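Local coordinates for protein acetyl-CoA acetyltransferase (Elizabethkingia anophelis NUHP1, PDB 6BN2) that probably catalyses the thiolase reaction that joins two acetyl-CoA molecules into acetoacetyl-CoA, and its reversal, through an acylated cysteine, at residues Val265-Ser268 and Lys269-Glu273; Ile49-Pro53 and Ala54-Asp58; Val367-Ile370 and Asn371-Gln375; Gln76-Gly80 and Ala81-Asn85. All coordinates share one frame; numbering follows the deposited sequence.

Contact 1: residues Val265-Ser268 and Lys269-Glu273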
loop_
_atom_site.group_PDB
_atom_site.type_symbol
_atom_site.label_atom_id
_atom_site.label_comp_id
_atom_site.label_asym_id
_atom_site.label_seq_id
_atom_site.Cartn_x
_atom_site.Cartn_y
_atom_site.Cartn_z
ATOM N N VAL A 265 -9.906 -7.903 13.327
ATOM C CA VAL A 265 -9.977 -6.727 14.184
ATOM C C VAL A 265 -8.952 -6.899 15.291
ATOM O O VAL A 265 -8.949 -7.925 15.981
ATOM C CB VAL A 265 -11.381 -6.515 14.772
ATOM C CG1 VAL A 265 -11.341 -5.309 15.714
ATOM C CG2 VAL A 265 -12.432 -6.288 13.656
ATOM N N LEU A 266 -8.072 -5.905 15.436
ATOM C CA LEU A 266 -7.040 -5.850 16.462
ATOM C C LEU A 266 -7.409 -4.821 17.521
ATOM O O LEU A 266 -7.953 -3.760 17.195
ATOM C CB LEU A 266 -5.698 -5.462 15.840
ATOM C CG LEU A 266 -4.696 -6.537 15.428
ATOM C CD1 LEU A 266 -5.339 -7.652 14.679
ATOM C CD2 LEU A 266 -3.583 -5.889 14.609
ATOM N N MET A 267 -7.071 -5.102 18.777
ATOM C CA MET A 267 -7.371 -4.167 19.851
ATOM C C MET A 267 -6.277 -4.189 20.900
ATOM O O MET A 267 -5.617 -5.210 21.116
ATOM C CB MET A 267 -8.688 -4.489 20.570
ATOM C CG MET A 267 -9.918 -4.061 19.826
ATOM S SD MET A 267 -11.406 -4.402 20.749
ATOM C CE MET A 267 -12.612 -3.981 19.476
ATOM N N SER A 268 -6.139 -3.059 21.584
ATOM C CA SER A 268 -5.386 -3.018 22.827
ATOM C C SER A 268 -6.127 -3.769 23.933
ATOM O O SER A 268 -7.338 -4.012 23.864
ATOM C CB SER A 268 -5.159 -1.575 23.268
ATOM O OG SER A 268 -6.392 -0.981 23.650
ATOM N N LYS A 269 -5.376 -4.120 24.977
ATOM C CA LYS A 269 -5.975 -4.742 26.157
ATOM C C LYS A 269 -7.041 -3.845 26.766
ATOM O O LYS A 269 -8.147 -4.295 27.099
ATOM C CB LYS A 269 -4.881 -5.051 27.180
ATOM C CG LYS A 269 -5.392 -5.669 28.490
ATOM C CD LYS A 269 -4.226 -6.205 29.309
ATOM C CE LYS A 269 -4.684 -6.749 30.653
ATOM N NZ LYS A 269 -5.115 -5.649 31.554
ATOM N N GLU A 270 -6.723 -2.557 26.924
ATOM C CA GLU A 270 -7.651 -1.642 27.569
ATOM C C GLU A 270 -8.952 -1.542 26.784
ATOM O O GLU A 270 -10.041 -1.576 27.363
ATOM C CB GLU A 270 -6.986 -0.276 27.726
ATOM C CG GLU A 270 -7.833 0.775 28.389
ATOM C CD GLU A 270 -7.123 2.116 28.453
ATOM O OE1 GLU A 270 -5.894 2.149 28.220
ATOM O OE2 GLU A 270 -7.793 3.133 28.725
ATOM N N LYS A 271 -8.856 -1.467 25.452
ATOM C CA LYS A 271 -10.062 -1.326 24.640
ATOM C C LYS A 271 -10.902 -2.600 24.656
ATOM O O LYS A 271 -12.127 -2.534 24.825
ATOM C CB LYS A 271 -9.678 -0.930 23.209
ATOM C CG LYS A 271 -10.838 -0.857 22.215
ATOM C CD LYS A 271 -11.950 0.119 22.600
ATOM C CE LYS A 271 -11.532 1.582 22.563
ATOM N NZ LYS A 271 -12.728 2.494 22.654
ATOM N N MET A 272 -10.280 -3.771 24.490
ATOM C CA MET A 272 -11.106 -4.980 24.473
ATOM C C MET A 272 -11.758 -5.226 25.828
ATOM O O MET A 272 -12.911 -5.663 25.884
ATOM C CB MET A 272 -10.294 -6.201 24.022
ATOM C CG MET A 272 -9.391 -6.795 25.057
ATOM S SD MET A 272 -8.400 -8.144 24.360
ATOM C CE MET A 272 -7.556 -8.645 25.872
ATOM N N GLU A 273 -11.081 -4.884 26.927
ATOM C CA GLU A 273 -11.691 -5.089 28.235
ATOM C C GLU A 273 -12.816 -4.090 28.484
ATOM O O GLU A 273 -13.840 -4.444 29.082
ATOM C CB GLU A 273 -10.626 -5.019 29.335
ATOM C CG GLU A 273 -9.711 -6.229 29.310
ATOM C CD GLU A 273 -8.631 -6.207 30.373
ATOM O OE1 GLU A 273 -8.556 -5.228 31.138
ATOM O OE2 GLU A 273 -7.855 -7.182 30.438
#

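Contact 2: residues Ile49-Pro53 and Ala54-Asp58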
loop_
_atom_site.group_PDB
_atom_site.type_symbol
_atom_site.label_atom_id
_atom_site.label_comp_id
_atom_site.label_asym_id
_atom_site.label_seq_id
_atom_site.Cartn_x
_atom_site.Cartn_y
_atom_site.Cartn_z
ATOM N N ILE A 49 -18.388 -9.918 16.594
ATOM C CA ILE A 49 -18.274 -9.393 17.945
ATOM C C ILE A 49 -19.257 -8.256 18.203
ATOM O O ILE A 49 -19.134 -7.557 19.212
ATOM C CB ILE A 49 -16.828 -8.952 18.237
ATOM C CG1 ILE A 49 -16.310 -8.036 17.122
ATOM C CG2 ILE A 49 -15.924 -10.179 18.337
ATOM C CD1 ILE A 49 -14.974 -7.374 17.434
ATOM N N ASN A 50 -20.233 -8.068 17.306
ATOM C CA ASN A 50 -21.249 -7.022 17.434
ATOM C C ASN A 50 -20.611 -5.665 17.719
ATOM O O ASN A 50 -21.075 -4.899 18.563
ATOM C CB ASN A 50 -22.271 -7.378 18.518
ATOM C CG ASN A 50 -23.542 -6.552 18.414
ATOM O OD1 ASN A 50 -23.911 -6.091 17.332
ATOM N ND2 ASN A 50 -24.213 -6.356 19.541
ATOM N N LEU A 51 -19.536 -5.357 16.998
ATOM C CA LEU A 51 -18.760 -4.160 17.301
ATOM C C LEU A 51 -19.376 -2.930 16.646
ATOM O O LEU A 51 -19.677 -2.939 15.447
ATOM C CB LEU A 51 -17.310 -4.321 16.830
ATOM C CG LEU A 51 -16.381 -3.160 17.208
ATOM C CD1 LEU A 51 -16.227 -3.021 18.719
ATOM C CD2 LEU A 51 -15.018 -3.353 16.554
ATOM N N ASN A 52 -19.561 -1.879 17.436
ATOM C CA ASN A 52 -19.947 -0.573 16.906
ATOM C C ASN A 52 -18.907 -0.153 15.872
ATOM O O ASN A 52 -17.731 0.000 16.229
ATOM C CB ASN A 52 -20.024 0.435 18.056
ATOM C CG ASN A 52 -20.354 1.850 17.599
ATOM O OD1 ASN A 52 -20.475 2.132 16.409
ATOM N ND2 ASN A 52 -20.510 2.749 18.561
ATOM N N PRO A 53 -19.278 0.025 14.598
ATOM C CA PRO A 53 -18.265 0.343 13.578
ATOM C C PRO A 53 -17.459 1.593 13.888
ATOM O O PRO A 53 -16.302 1.703 13.446
ATOM C CB PRO A 53 -19.103 0.506 12.303
ATOM C CG PRO A 53 -20.312 -0.362 12.548
ATOM C CD PRO A 53 -20.610 -0.198 14.008
ATOM N N ALA A 54 -18.025 2.537 14.647
ATOM C CA ALA A 54 -17.289 3.762 14.936
ATOM C C ALA A 54 -16.133 3.545 15.904
ATOM O O ALA A 54 -15.339 4.472 16.115
ATOM C CB ALA A 54 -18.235 4.836 15.482
ATOM N N GLU A 55 -16.002 2.353 16.496
ATOM C CA GLU A 55 -14.827 2.095 17.319
ATOM C C GLU A 55 -13.564 1.899 16.485
ATOM O O GLU A 55 -12.454 2.019 17.028
ATOM C CB GLU A 55 -15.049 0.855 18.179
ATOM C CG GLU A 55 -16.133 1.008 19.258
ATOM C CD GLU A 55 -15.663 1.771 20.488
ATOM O OE1 GLU A 55 -14.474 2.152 20.547
ATOM O OE2 GLU A 55 -16.482 1.968 21.416
ATOM N N ILE A 56 -13.707 1.587 15.194
ATOM C CA ILE A 56 -12.554 1.293 14.334
ATOM C C ILE A 56 -11.855 2.594 13.953
ATOM O O ILE A 56 -12.482 3.507 13.407
ATOM C CB ILE A 56 -12.995 0.521 13.080
ATOM C CG1 ILE A 56 -13.566 -0.844 13.468
ATOM C CG2 ILE A 56 -11.816 0.356 12.109
ATOM C CD1 ILE A 56 -12.621 -1.677 14.356
ATOM N N GLN A 57 -10.545 2.679 14.217
ATOM C CA GLN A 57 -9.828 3.944 14.006
ATOM C C GLN A 57 -9.004 3.982 12.728
ATOM O O GLN A 57 -8.520 5.064 12.350
ATOM C CB GLN A 57 -8.919 4.235 15.201
ATOM C CG GLN A 57 -9.727 4.562 16.454
ATOM C CD GLN A 57 -8.843 4.647 17.682
ATOM O OE1 GLN A 57 -8.654 3.659 18.394
ATOM N NE2 GLN A 57 -8.271 5.828 17.921
ATOM N N ASP A 58 -8.834 2.847 12.058
ATOM C CA ASP A 58 -8.071 2.773 10.817
ATOM C C ASP A 58 -8.388 1.421 10.199
ATOM O O ASP A 58 -8.877 0.507 10.873
ATOM C CB ASP A 58 -6.558 2.931 11.060
ATOM C CG ASP A 58 -5.834 3.644 9.908
ATOM O OD1 ASP A 58 -6.300 3.576 8.748
ATOM O OD2 ASP A 58 -4.768 4.247 10.178
HETATM O O HOH W 1 -14.824 4.499 12.481
#

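Contact 3: residues Val367-Ile370 and Asn371-Gln375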
loop_
_atom_site.group_PDB
_atom_site.type_symbol
_atom_site.label_atom_id
_atom_site.label_comp_id
_atom_site.label_asym_id
_atom_site.label_seq_id
_atom_site.Cartn_x
_atom_site.Cartn_y
_atom_site.Cartn_z
ATOM N N VAL A 367 -6.090 -16.070 9.907
ATOM C CA VAL A 367 -7.457 -16.467 10.260
ATOM C C VAL A 367 -7.525 -17.978 10.447
ATOM O O VAL A 367 -8.034 -18.484 11.460
ATOM C CB VAL A 367 -8.445 -15.995 9.175
ATOM C CG1 VAL A 367 -9.879 -16.468 9.500
ATOM C CG2 VAL A 367 -8.410 -14.462 9.030
ATOM N N THR A 368 -6.974 -18.720 9.483
ATOM C CA THR A 368 -7.007 -20.175 9.572
ATOM C C THR A 368 -6.185 -20.679 10.754
ATOM O O THR A 368 -6.633 -21.573 11.479
ATOM C CB THR A 368 -6.511 -20.776 8.258
ATOM O OG1 THR A 368 -7.405 -20.376 7.214
ATOM C CG2 THR A 368 -6.461 -22.305 8.327
ATOM N N LEU A 369 -4.992 -20.111 10.961
ATOM C CA LEU A 369 -4.136 -20.523 12.080
ATOM C C LEU A 369 -4.844 -20.356 13.422
ATOM O O LEU A 369 -4.753 -21.232 14.288
ATOM C CB LEU A 369 -2.838 -19.713 12.059
ATOM C CG LEU A 369 -1.879 -20.020 13.212
ATOM C CD1 LEU A 369 -1.366 -21.458 13.110
ATOM C CD2 LEU A 369 -0.702 -19.051 13.170
ATOM N N ILE A 370 -5.541 -19.231 13.624
ATOM C CA ILE A 370 -6.279 -19.030 14.879
ATOM C C ILE A 370 -7.191 -20.214 15.149
ATOM O O ILE A 370 -7.270 -20.733 16.273
ATOM C CB ILE A 370 -7.077 -17.714 14.824
ATOM C CG1 ILE A 370 -6.108 -16.538 14.904
ATOM C CG2 ILE A 370 -8.140 -17.670 15.948
ATOM C CD1 ILE A 370 -6.723 -15.204 14.462
ATOM N N ASN A 371 -7.909 -20.647 14.121
ATOM C CA ASN A 371 -8.857 -21.728 14.315
ATOM C C ASN A 371 -8.175 -23.080 14.421
ATOM O O ASN A 371 -8.635 -23.926 15.183
ATOM C CB ASN A 371 -9.891 -21.673 13.193
ATOM C CG ASN A 371 -10.805 -20.486 13.372
ATOM O OD1 ASN A 371 -10.615 -19.412 12.757
ATOM N ND2 ASN A 371 -11.746 -20.631 14.280
ATOM N N VAL A 372 -7.074 -23.298 13.699
ATOM C CA VAL A 372 -6.288 -24.518 13.893
ATOM C C VAL A 372 -5.851 -24.648 15.349
ATOM O O VAL A 372 -5.955 -25.724 15.956
ATOM C CB VAL A 372 -5.074 -24.537 12.947
ATOM C CG1 VAL A 372 -4.048 -25.571 13.432
ATOM C CG2 VAL A 372 -5.494 -24.820 11.497
ATOM N N LEU A 373 -5.353 -23.551 15.937
ATOM C CA LEU A 373 -4.919 -23.623 17.332
ATOM C C LEU A 373 -6.076 -23.979 18.266
ATOM O O LEU A 373 -5.914 -24.793 19.180
ATOM C CB LEU A 373 -4.264 -22.307 17.759
ATOM C CG LEU A 373 -2.983 -21.929 17.029
ATOM C CD1 LEU A 373 -2.558 -20.537 17.521
ATOM C CD2 LEU A 373 -1.873 -22.963 17.274
ATOM N N LYS A 374 -7.253 -23.389 18.056
ATOM C CA LYS A 374 -8.383 -23.696 18.929
ATOM C C LYS A 374 -8.868 -25.125 18.721
ATOM O O LYS A 374 -9.194 -25.818 19.692
ATOM C CB LYS A 374 -9.508 -22.689 18.691
ATOM C CG LYS A 374 -9.120 -21.295 19.175
ATOM C CD LYS A 374 -10.224 -20.271 18.981
ATOM C CE LYS A 374 -9.747 -18.916 19.482
ATOM N NZ LYS A 374 -9.331 -19.000 20.915
ATOM N N GLN A 375 -8.894 -25.585 17.463
ATOM C CA GLN A 375 -9.349 -26.944 17.163
ATOM C C GLN A 375 -8.461 -27.995 17.805
ATOM O O GLN A 375 -8.922 -29.108 18.101
ATOM C CB GLN A 375 -9.392 -27.146 15.646
ATOM C CG GLN A 375 -10.538 -26.360 14.994
ATOM C CD GLN A 375 -10.307 -26.052 13.528
ATOM O OE1 GLN A 375 -9.391 -26.579 12.901
ATOM N NE2 GLN A 375 -11.140 -25.171 12.979
#

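Contact 4: residues Gln76-Gly80 and Ala81-Asn85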
loop_
_atom_site.group_PDB
_atom_site.type_symbol
_atom_site.label_atom_id
_atom_site.label_comp_id
_atom_site.label_asym_id
_atom_site.label_seq_id
_atom_site.Cartn_x
_atom_site.Cartn_y
_atom_site.Cartn_z
ATOM N N GLN A 76 -13.198 2.048 -0.325
ATOM C CA GLN A 76 -14.373 1.376 -0.878
ATOM C C GLN A 76 -14.745 0.153 -0.055
ATOM O O GLN A 76 -15.934 -0.094 0.210
ATOM C CB GLN A 76 -14.111 0.969 -2.327
ATOM C CG GLN A 76 -13.924 2.148 -3.285
ATOM C CD GLN A 76 -13.679 1.638 -4.672
ATOM O OE1 GLN A 76 -14.565 1.020 -5.277
ATOM N NE2 GLN A 76 -12.458 1.850 -5.186
ATOM N N ALA A 77 -13.748 -0.630 0.356
ATOM C CA ALA A 77 -14.036 -1.788 1.196
ATOM C C ALA A 77 -14.611 -1.365 2.546
ATOM O O ALA A 77 -15.576 -1.967 3.040
ATOM C CB ALA A 77 -12.769 -2.637 1.378
ATOM N N ALA A 78 -14.001 -0.366 3.185
ATOM C CA ALA A 78 -14.459 0.055 4.508
ATOM C C ALA A 78 -15.880 0.604 4.461
ATOM O O ALA A 78 -16.720 0.233 5.286
ATOM C CB ALA A 78 -13.507 1.112 5.089
ATOM N N LEU A 79 -16.157 1.528 3.532
ATOM C CA LEU A 79 -17.500 2.094 3.454
ATOM C C LEU A 79 -18.521 1.026 3.068
ATOM O O LEU A 79 -19.648 1.014 3.585
ATOM C CB LEU A 79 -17.535 3.263 2.463
ATOM C CG LEU A 79 -16.689 4.467 2.866
ATOM C CD1 LEU A 79 -16.795 5.561 1.796
ATOM C CD2 LEU A 79 -17.116 5.014 4.237
ATOM N N GLY A 80 -18.129 0.096 2.185
ATOM C CA GLY A 80 -19.036 -0.982 1.815
ATOM C C GLY A 80 -19.376 -1.900 2.975
ATOM O O GLY A 80 -20.459 -2.509 2.997
ATOM N N ALA A 81 -18.467 -2.020 3.944
ATOM C CA ALA A 81 -18.679 -2.826 5.143
ATOM C C ALA A 81 -19.548 -2.131 6.180
ATOM O O ALA A 81 -19.892 -2.752 7.194
ATOM C CB ALA A 81 -17.332 -3.186 5.778
ATOM N N GLY A 82 -19.890 -0.865 5.965
ATOM C CA GLY A 82 -20.663 -0.115 6.923
ATOM C C GLY A 82 -19.858 0.690 7.914
ATOM O O GLY A 82 -20.443 1.218 8.871
ATOM N N LEU A 83 -18.536 0.768 7.748
ATOM C CA LEU A 83 -17.764 1.690 8.570
ATOM C C LEU A 83 -18.120 3.120 8.178
ATOM O O LEU A 83 -18.439 3.386 7.014
ATOM C CB LEU A 83 -16.268 1.454 8.397
ATOM C CG LEU A 83 -15.798 0.128 9.027
ATOM C CD1 LEU A 83 -14.393 -0.247 8.599
ATOM C CD2 LEU A 83 -15.837 0.259 10.542
ATOM N N PRO A 84 -18.091 4.053 9.125
ATOM C CA PRO A 84 -18.489 5.431 8.807
ATOM C C PRO A 84 -17.435 6.150 7.973
ATOM O O PRO A 84 -16.281 5.733 7.889
ATOM C CB PRO A 84 -18.641 6.083 10.185
ATOM C CG PRO A 84 -17.728 5.314 11.066
ATOM C CD PRO A 84 -17.845 3.871 10.565
ATOM N N ASN A 85 -17.863 7.268 7.370
ATOM C CA ASN A 85 -16.955 8.066 6.546
ATOM C C ASN A 85 -15.921 8.814 7.377
ATOM O O ASN A 85 -15.096 9.544 6.805
ATOM C CB ASN A 85 -17.770 9.027 5.656
ATOM C CG ASN A 85 -18.576 10.064 6.439
ATOM O OD1 ASN A 85 -18.248 10.430 7.567
ATOM N ND2 ASN A 85 -19.635 10.566 5.813
HETATM O O HOH W 2 -20.484 3.096 5.266
#

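Contact 1: residues Val265-Ser268 and Lys269-Glu273
Ser-268 turns its hydroxyl between its own backbone N and carbonyl carbon (chi1 68°), and this rotation swings OG forward over the start of the helix that follows, where it meets the backbone N of Lys-271. That capping bond, 3.1 Å from Lys-271 N to Ser-268 OG, makes Ser-268 the N-cap of helix 269-274, right where the chain comes in from strand 258-268. The same residue also supplies the first regular helical acceptor, Ser-268 O, which accepts from Met-272 N at 3.0 Å with an almost straight bond (171°). The hydroxyl has a further hydrogen-bond partner, the carboxylate of Glu-116, next to strand 117-125.

Strand and helix segment run at about 105° to each other, and the sulfur of Met-267 fills the corner. With the chain extended beyond CG, Met-267 SD lies 3.8 Å from Met-272 CA and 3.9 Å from Lys-271 CG. Past that point Lys-271 bends at chi2 and chi3 and leaves the strand, carrying its ammonium to a salt bridge with Glu-55. On the exposed side Lys-269 NZ reaches along one helical turn to Glu-273 OE2, a salt bridge of 3.3 Å.

A buried serine thus has both its oxygens engaged: the hydroxyl serves Lys-271 N, one of the first-turn N-H groups with no i-4 carbonyl, while the carbonyl begins the regular i to i+4 bonding with Met-272 N. The carboxylate of Glu-116, bound to the capping hydroxyl near the N-terminal end of the helix, would probably also interact favourably with the helix dipole.

Contact 2: residues Ile49-Pro53 and Ala54-Asp58
Leu-51 and Asn-52 lead into a single turn of 3-10 helix, Pro-53 to Glu-55, in the connection between helix 34-48 and strand 59-62 of the thiolase fold; just before it, Asn-50 ends helix 34-48 as the C-prime residue of a Schellman motif.

Ala-54 comes first. Its N-H goes to the side chain of Asn-52, Ala-54 N to Asn-52 OD1 3.0 Å, an Asx turn that leads into the 3-10 turn. Asn-52 holds CG anti to its backbone N (chi1 177°), placing the amide oxygen beside Ala-54, although the N-H approaches from well above the plane of that amide rather than along a lone pair.

Glu-55 N donates to Asn-52 O at 2.9 Å, nearly straight at 167°, the i to i+3 bond that defines the turn. Its CB and CG lie against CD1 of Leu-51, the two side chains crossing at about a right angle, and its carboxylate forms a salt bridge with Lys-271.

Ile-56 repeats the pattern one residue later, N to Pro-53 O at 3.1 Å. It packs CD1 on CD2 of Leu-51, 3.7 Å apart, and both side chains also touch Leu-46 of helix 34-48. Beyond it Gln-57 and Asp-58 fall in beside strand 117-125, and Asp-58 makes a salt bridge to Lys-101 of the second subunit. One water bridges two carbonyls, donating to Ile-56 O at 2.7 Å and weakly to Pro-53 O.

Contact 3: residues Val367-Ile370 and Asn371-Gln375
Val-367 to Gln-375 is the last stretch of the alpha-helix 358-375 in the C-terminal half of the thiolase fold, and its i to i+4 bonds run on without a break. The bond from Asn-371 N to Val-367 O is weak at 3.4 Å. The next two are shorter, 2.8 Å from Val-372 N to Thr-368 O and 2.9 Å from Leu-373 N to Leu-369 O; the bond from Lys-374 N to Ile-370 O is longer, 3.2 Å.

The side chains pair off by turns. Leu-369 sets CD1 against CG of Leu-373, 4.3 Å away, and both lie on Ile-397 of strand 391-399. Thr-368 keeps its methyl anti to the backbone N (chi1 of OG1 -62°), and this turns CG2 toward CG2 of Val-372 while OG1 goes to Glu-205 and Arg-364. That neighbouring pair covers Glu-322, and Ile-370 touches Ile-14 and Ala-17, so the helix lies across a face of the large sheet, from outermost strand 320-323 to 391-399 and 12-24.

Ile-370 and Lys-374 lie side by side and point the same way. The lysine bends only at its last torsion, sending NZ to Asn-399 and the carbonyl of Leu-280, while Lys-374 CE rests 4.1 Å from CG2 of Ile-370.

Contact 4: residues Gln76-Gly80 and Ala81-Asn85
Leu-83 folds back on Ala-78 across a Schellman motif, the turn that ends helix 73-80 in the N-terminal half of the thiolase fold. Gly-82, with phi 93°, is the residue that leaves the helix. Gly-82 N donates to Leu-79 O at 3.0 Å, and Leu-83 N goes back to Ala-78 O at 3.1 Å; this second bond is bent (144°).

From there the side chain of Leu-83 can be followed outward. Leu-83 CB sits 3.4 Å from Ala-78 O, the oxygen that its own N-H already holds. Leu-83 CG, on the side of the backbone N (chi1 -70°), is still 3.9 Å from Ala-78 O. One branch then reaches the methyl of Ala-78, with 3.9 Å between Leu-83 CD1 and Ala-78 CB. The other branch, CD2, turns to Pro-53 and Ile-56, and the side chain as a whole packs on Ile-42 and Leu-46 of helix 34-48.

Leu-79 leans over the chain leaving the turn: its CD2 approaches Leu-83 O and CA of Asn-85, while Tyr-159 of the second subunit packs on the same side chain. A water bridges the last helical turn and the outgoing chain, donating to Leu-79 O at 2.8 Å and to Leu-83 O at 2.7 Å.

Contacts 1, 2 and 4 gather at one end of the N-terminal half, each where a helix begins or ends, and all are partly buried. Contact 3 is the buried one, inside a continuous helix of the C-terminal half, with no touch to the others. Contact 2 is tied to contact 1 by a salt bridge, Glu-55 OE1 to Lys-271 NZ at 2.8 Å, and by packing of Met-267 and Val-265 on Leu-51 and Ile-56; to contact 4 by packing alone. A serine N-cap opens the helix of contact 1, an Asx turn of Asn-52 leads into contact 2, and backbone bonds finish contact 4. Contacts 2 and 4 also reach the second subunit; 1 and 3 do not.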